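Local structure of fatty acid-binding protein homolog 8 (Caenorhabditis elegans, 6C1Z) at residues T40-E45 against N56-F61; Y23-I27 against Y124-V129. The protein binds a wide range of unsaturated fatty acids, oleic acid among them, and carries them from the lysosome into the nucleus, where it activates transcription of longevity-promoting genes. All blocks are in the same frame, centred on the assembly; numbering follows the deposited sequence.

Contact 1. Residues T40-E45 against N56-F61; sequences TSPTLE and NQYSTF
Residues 43-45 and 56-58 are extended strands running antiparallel, their short axes 4.7 Å apart at 158°. T43 and Y58 form one hydrogen-bonded pair (T43 N to Y58 O, 2.9 Å; Y58 N to T43 O, 2.8 Å), E45 and N56 the next (E45 N to N56 O and N56 N to E45 O, both 2.8 Å). Between them L44 and Q57 make a non-hydrogen-bonded pair, CA atoms 4.4 Å apart. P42 and T40 prolong the approach as loop, facing loop residues S59, T60 and F61. Side chains alternate. L44 (chi1 t, chi2 p) and Q57 (chi1 t) share one face, with P42 CB 3.5 Å from Q57 CG; T43, E45, N56 and Y58 occupy the other. There the Y58 ring, chi1 m, presents its edge to E45, whose OE1 lies 3.6 Å from Y58 OH. Beyond the strands, T40 CB meets S59 CB at 4.0 Å, and T40 CG2 lies 3.7 Å from T60 OG1. These are the open ends of the 43-49/52-58 hairpin of a fatty acid-binding protein barrel. Backbone hydrogen bonds fix the register, while beyond P42 the approach rests on van der Waals contacts of T40 with S59, T60 and F61.

Contact 2. Residues Y23-I27 against Y124-V129; sequences YLKEI and YQSGSV
Helix 23-27 lies across the end of strand 124-126, short axes 8.7 Å apart and N-to-C directions at 36°; no direct hydrogen bond joins the segments. Y124, chi1 m, places its CB over the face of the Y23 ring (chi1 t), 3.8 Å from the centroid and 7° off the normal, a CH-pi contact. Q125 contributes mainly backbone, its C atom 4.0 Å from Y23 CE1. S126 CB touches both Y23 CE1 (3.8 Å) and I27 CG2 (3.6 Å), while S126 O comes within 3.4 Å of E26 CG. S126 OG is hydrogen-bonded to S108 O; a water donates to it at 2.8 Å and weakly to E26 OE2 at 3.5 Å. A type II' turn spans S126 to V129. G127, phi 57° and psi -128°, brings its CA to 3.7 Å from E26 OE2, where a CB would clash. Past S128, V129 CG1 packs 4.0 Å from Y23 CB, and V129 CG2 3.9 Å from E26 CB. K25-I27 open a probable nuclear localization signal, inferred by similarity. The helix, part of the FABP lid, packs against the end of the 119-126/129-137 hairpin, its turn tip still exposed; Y23 also touches F111 of strand 109-116, and L24 helix 31-39.

In the fold
From the N terminus, strand 10-18 leads into helix 20-27, which carries the first half of contact 2, and then through helix 31-39 into T40-E45, the first half of contact 1. Contact 1 closes soon afterwards, when the chain turns back along strand 52-58; contact 2 closes only after nearly a hundred residues, at the turn between the last two strands. The short loop of contact 1 therefore lies wholly within the long one of contact 2, and the two do not cross. One is local pairing within a hairpin; the other joins the helical lid to C-terminal strands. Both reach the same antiparallel sheet, in which strand 10-18 separates strands 43-49 and 129-137, and the contacts lie about 20 Å apart between centres.

Contact 1. Residues T40-E45 against N56-F61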
loop_
_atom_site.group_PDB
_atom_site.type_symbol
_atom_site.label_atom_id
_atom_site.label_comp_id
_atom_site.label_asym_id
_atom_site.label_seq_id
_atom_site.Cartn_x
_atom_site.Cartn_y
_atom_site.Cartn_z
ATOM N N THR A 40 11.840 -9.056 -0.049
ATOM C CA THR A 40 11.888 -8.480 -1.382
ATOM C C THR A 40 12.030 -6.962 -1.319
ATOM O O THR A 40 11.764 -6.324 -0.297
ATOM C CB THR A 40 10.609 -8.782 -2.152
ATOM O OG1 THR A 40 9.509 -8.123 -1.514
ATOM C CG2 THR A 40 10.356 -10.280 -2.230
ATOM N N SER A 41 12.451 -6.385 -2.449
ATOM C CA SER A 41 12.485 -4.936 -2.650
ATOM C C SER A 41 11.599 -4.655 -3.859
ATOM O O SER A 41 12.090 -4.605 -4.998
ATOM C CB SER A 41 13.912 -4.436 -2.871
ATOM O OG SER A 41 14.678 -4.589 -1.687
ATOM N N PRO A 42 10.297 -4.471 -3.652
ATOM C CA PRO A 42 9.358 -4.416 -4.777
ATOM C C PRO A 42 9.502 -3.134 -5.572
ATOM O O PRO A 42 10.113 -2.153 -5.137
ATOM C CB PRO A 42 7.986 -4.487 -4.105
ATOM C CG PRO A 42 8.202 -4.069 -2.715
ATOM C CD PRO A 42 9.598 -4.435 -2.354
ATOM N N THR A 43 8.919 -3.166 -6.769
ATOM C CA THR A 43 8.733 -1.991 -7.601
ATOM C C THR A 43 7.259 -1.626 -7.571
ATOM O O THR A 43 6.395 -2.476 -7.813
ATOM C CB THR A 43 9.164 -2.298 -9.029
ATOM O OG1 THR A 43 10.556 -2.603 -9.022
ATOM C CG2 THR A 43 8.917 -1.109 -9.938
ATOM N N LEU A 44 6.975 -0.369 -7.274
ATOM C CA LEU A 44 5.613 0.125 -7.208
ATOM C C LEU A 44 5.381 0.991 -8.433
ATOM O O LEU A 44 6.096 1.969 -8.651
ATOM C CB LEU A 44 5.399 0.923 -5.922
ATOM C CG LEU A 44 4.134 1.789 -5.808
ATOM C CD1 LEU A 44 2.880 0.964 -5.926
ATOM C CD2 LEU A 44 4.137 2.576 -4.497
ATOM N N GLU A 45 4.410 0.617 -9.246
ATOM C CA GLU A 45 4.034 1.376 -10.420
ATOM C C GLU A 45 2.689 2.014 -10.143
ATOM O O GLU A 45 1.735 1.316 -9.775
ATOM C CB GLU A 45 3.931 0.440 -11.620
ATOM C CG GLU A 45 3.261 0.995 -12.850
ATOM C CD GLU A 45 3.141 -0.052 -13.927
ATOM O OE1 GLU A 45 2.255 -0.942 -13.825
ATOM O OE2 GLU A 45 3.967 -0.003 -14.855
ATOM N N ASN A 56 0.277 -0.836 -8.657
ATOM C CA ASN A 56 0.695 -2.198 -8.912
ATOM C C ASN A 56 2.065 -2.413 -8.300
ATOM O O ASN A 56 3.017 -1.701 -8.634
ATOM C CB ASN A 56 0.736 -2.448 -10.417
ATOM C CG ASN A 56 -0.614 -2.307 -11.063
ATOM O OD1 ASN A 56 -1.643 -2.486 -10.420
ATOM N ND2 ASN A 56 -0.623 -2.017 -12.357
ATOM N N GLN A 57 2.192 -3.433 -7.473
ATOM C CA GLN A 57 3.451 -3.728 -6.809
ATOM C C GLN A 57 4.003 -5.018 -7.392
ATOM O O GLN A 57 3.299 -6.029 -7.444
ATOM C CB GLN A 57 3.244 -3.871 -5.303
ATOM C CG GLN A 57 4.520 -3.926 -4.496
ATOM C CD GLN A 57 4.364 -3.282 -3.136
ATOM O OE1 GLN A 57 4.695 -3.877 -2.111
ATOM N NE2 GLN A 57 3.850 -2.062 -3.118
ATOM N N TYR A 58 5.250 -4.988 -7.839
ATOM C CA TYR A 58 5.855 -6.157 -8.471
ATOM C C TYR A 58 7.036 -6.667 -7.663
ATOM O O TYR A 58 7.894 -5.888 -7.243
ATOM C CB TYR A 58 6.340 -5.843 -9.891
ATOM C CG TYR A 58 5.218 -5.483 -10.826
ATOM C CD1 TYR A 58 4.452 -6.479 -11.420
ATOM C CD2 TYR A 58 4.941 -4.168 -11.135
ATOM C CE1 TYR A 58 3.421 -6.171 -12.288
ATOM C CE2 TYR A 58 3.906 -3.840 -12.022
ATOM C CZ TYR A 58 3.143 -4.854 -12.569
ATOM O OH TYR A 58 2.130 -4.515 -13.436
ATOM N N SER A 59 7.118 -7.981 -7.485
ATOM C CA SER A 59 8.268 -8.550 -6.793
ATOM C C SER A 59 8.402 -10.018 -7.159
ATOM O O SER A 59 7.498 -10.617 -7.741
ATOM C CB SER A 59 8.137 -8.422 -5.275
ATOM O OG SER A 59 7.253 -9.404 -4.741
ATOM N N THR A 60 9.546 -10.597 -6.778
ATOM C CA THR A 60 9.792 -12.009 -7.036
ATOM C C THR A 60 8.801 -12.896 -6.295
ATOM O O THR A 60 8.497 -14.005 -6.752
ATOM C CB THR A 60 11.230 -12.385 -6.649
ATOM O OG1 THR A 60 11.520 -11.958 -5.311
ATOM C CG2 THR A 60 12.230 -11.758 -7.607
ATOM N N PHE A 61 8.288 -12.433 -5.155
ATOM C CA PHE A 61 7.405 -13.250 -4.332
ATOM C C PHE A 61 5.940 -13.159 -4.751
ATOM O O PHE A 61 5.222 -14.165 -4.714
ATOM C CB PHE A 61 7.556 -12.850 -2.860
ATOM C CG PHE A 61 6.712 -13.661 -1.922
ATOM C CD1 PHE A 61 6.928 -15.011 -1.771
ATOM C CD2 PHE A 61 5.697 -13.066 -1.189
ATOM C CE1 PHE A 61 6.153 -15.767 -0.899
ATOM C CE2 PHE A 61 4.921 -13.814 -0.319
ATOM C CZ PHE A 61 5.145 -15.162 -0.178
#

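Contact 2. Residues Y23-I27 against Y124-V129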
loop_
_atom_site.group_PDB
_atom_site.type_symbol
_atom_site.label_atom_id
_atom_site.label_comp_id
_atom_site.label_asym_id
_atom_site.label_seq_id
_atom_site.Cartn_x
_atom_site.Cartn_y
_atom_site.Cartn_z
ATOM N N TYR A 23 4.371 -5.585 10.798
ATOM C CA TYR A 23 3.046 -5.227 10.303
ATOM C C TYR A 23 2.312 -6.442 9.735
ATOM O O TYR A 23 1.132 -6.671 10.030
ATOM C CB TYR A 23 3.148 -4.088 9.264
ATOM C CG TYR A 23 1.885 -3.962 8.476
ATOM C CD1 TYR A 23 0.786 -3.291 8.981
ATOM C CD2 TYR A 23 1.776 -4.569 7.236
ATOM C CE1 TYR A 23 -0.391 -3.222 8.265
ATOM C CE2 TYR A 23 0.607 -4.524 6.516
ATOM C CZ TYR A 23 -0.490 -3.869 7.049
ATOM O OH TYR A 23 -1.651 -3.842 6.318
ATOM N N LEU A 24 2.992 -7.231 8.919
ATOM C CA LEU A 24 2.363 -8.429 8.374
ATOM C C LEU A 24 1.962 -9.396 9.481
ATOM O O LEU A 24 0.879 -10.004 9.426
ATOM C CB LEU A 24 3.306 -9.091 7.377
ATOM C CG LEU A 24 3.579 -8.294 6.101
ATOM C CD1 LEU A 24 4.550 -9.063 5.188
ATOM C CD2 LEU A 24 2.300 -7.962 5.342
ATOM N N LYS A 25 2.812 -9.556 10.503
ATOM C CA LYS A 25 2.443 -10.403 11.629
ATOM C C LYS A 25 1.188 -9.871 12.301
ATOM O O LYS A 25 0.273 -10.632 12.630
ATOM C CB LYS A 25 3.595 -10.478 12.635
ATOM C CG LYS A 25 3.355 -11.398 13.832
ATOM C CD LYS A 25 4.599 -11.469 14.696
ATOM C CE LYS A 25 4.388 -12.281 15.950
ATOM N NZ LYS A 25 5.580 -12.170 16.837
ATOM N N GLU A 26 1.122 -8.554 12.503
ATOM C CA GLU A 26 -0.012 -7.963 13.198
ATOM C C GLU A 26 -1.317 -8.223 12.454
ATOM O O GLU A 26 -2.354 -8.463 13.082
ATOM C CB GLU A 26 0.244 -6.463 13.380
ATOM C CG GLU A 26 -0.879 -5.672 14.028
ATOM C CD GLU A 26 -1.017 -5.963 15.498
ATOM O OE1 GLU A 26 -0.118 -6.607 16.081
ATOM O OE2 GLU A 26 -2.033 -5.540 16.086
ATOM N N ILE A 27 -1.297 -8.197 11.116
ATOM C CA ILE A 27 -2.529 -8.383 10.349
ATOM C C ILE A 27 -2.851 -9.853 10.102
ATOM O O ILE A 27 -3.887 -10.165 9.491
ATOM C CB ILE A 27 -2.588 -7.592 9.031
ATOM C CG1 ILE A 27 -1.533 -8.100 8.045
ATOM C CG2 ILE A 27 -2.408 -6.092 9.282
ATOM C CD1 ILE A 27 -1.769 -7.649 6.622
ATOM N N TYR A 124 2.087 1.754 6.544
ATOM C CA TYR A 124 1.029 0.771 6.707
ATOM C C TYR A 124 0.813 0.611 8.199
ATOM O O TYR A 124 1.733 0.241 8.935
ATOM C CB TYR A 124 1.389 -0.593 6.102
ATOM C CG TYR A 124 2.110 -0.606 4.774
ATOM C CD1 TYR A 124 1.851 0.352 3.805
ATOM C CD2 TYR A 124 3.037 -1.597 4.491
ATOM C CE1 TYR A 124 2.514 0.331 2.599
ATOM C CE2 TYR A 124 3.695 -1.621 3.281
ATOM C CZ TYR A 124 3.420 -0.649 2.353
ATOM O OH TYR A 124 4.103 -0.681 1.148
ATOM N N GLN A 125 -0.400 0.914 8.646
ATOM C CA GLN A 125 -0.738 0.907 10.058
ATOM C C GLN A 125 -1.847 -0.092 10.328
ATOM O O GLN A 125 -2.857 -0.098 9.617
ATOM C CB GLN A 125 -1.188 2.319 10.393
ATOM C CG GLN A 125 -1.999 2.503 11.655
ATOM C CD GLN A 125 -2.486 3.936 11.796
ATOM O OE1 GLN A 125 -1.699 4.879 11.758
ATOM N NE2 GLN A 125 -3.789 4.102 11.917
ATOM N N SER A 126 -1.655 -0.931 11.344
ATOM C CA SER A 126 -2.730 -1.754 11.895
ATOM C C SER A 126 -2.442 -2.006 13.363
ATOM O O SER A 126 -1.302 -2.291 13.738
ATOM C CB SER A 126 -2.844 -3.104 11.166
ATOM O OG SER A 126 -3.949 -3.836 11.638
ATOM N N GLY A 127 -3.466 -1.839 14.199
ATOM C CA GLY A 127 -3.304 -2.060 15.630
ATOM C C GLY A 127 -2.194 -1.192 16.182
ATOM O O GLY A 127 -2.124 0.007 15.908
ATOM N N SER A 128 -1.261 -1.815 16.891
ATOM C CA SER A 128 -0.156 -1.103 17.511
ATOM C C SER A 128 1.039 -0.920 16.584
ATOM O O SER A 128 2.073 -0.421 17.028
ATOM C CB SER A 128 0.303 -1.857 18.756
ATOM O OG SER A 128 0.792 -3.131 18.388
ATOM N N VAL A 129 0.946 -1.320 15.313
ATOM C CA VAL A 129 2.112 -1.350 14.442
ATOM C C VAL A 129 1.975 -0.349 13.302
ATOM O O VAL A 129 0.958 -0.324 12.599
ATOM C CB VAL A 129 2.387 -2.755 13.884
ATOM C CG1 VAL A 129 3.659 -2.736 12.990
ATOM C CG2 VAL A 129 2.524 -3.747 15.018
HETATM O O HOH W 1 -4.777 -4.879 14.064
#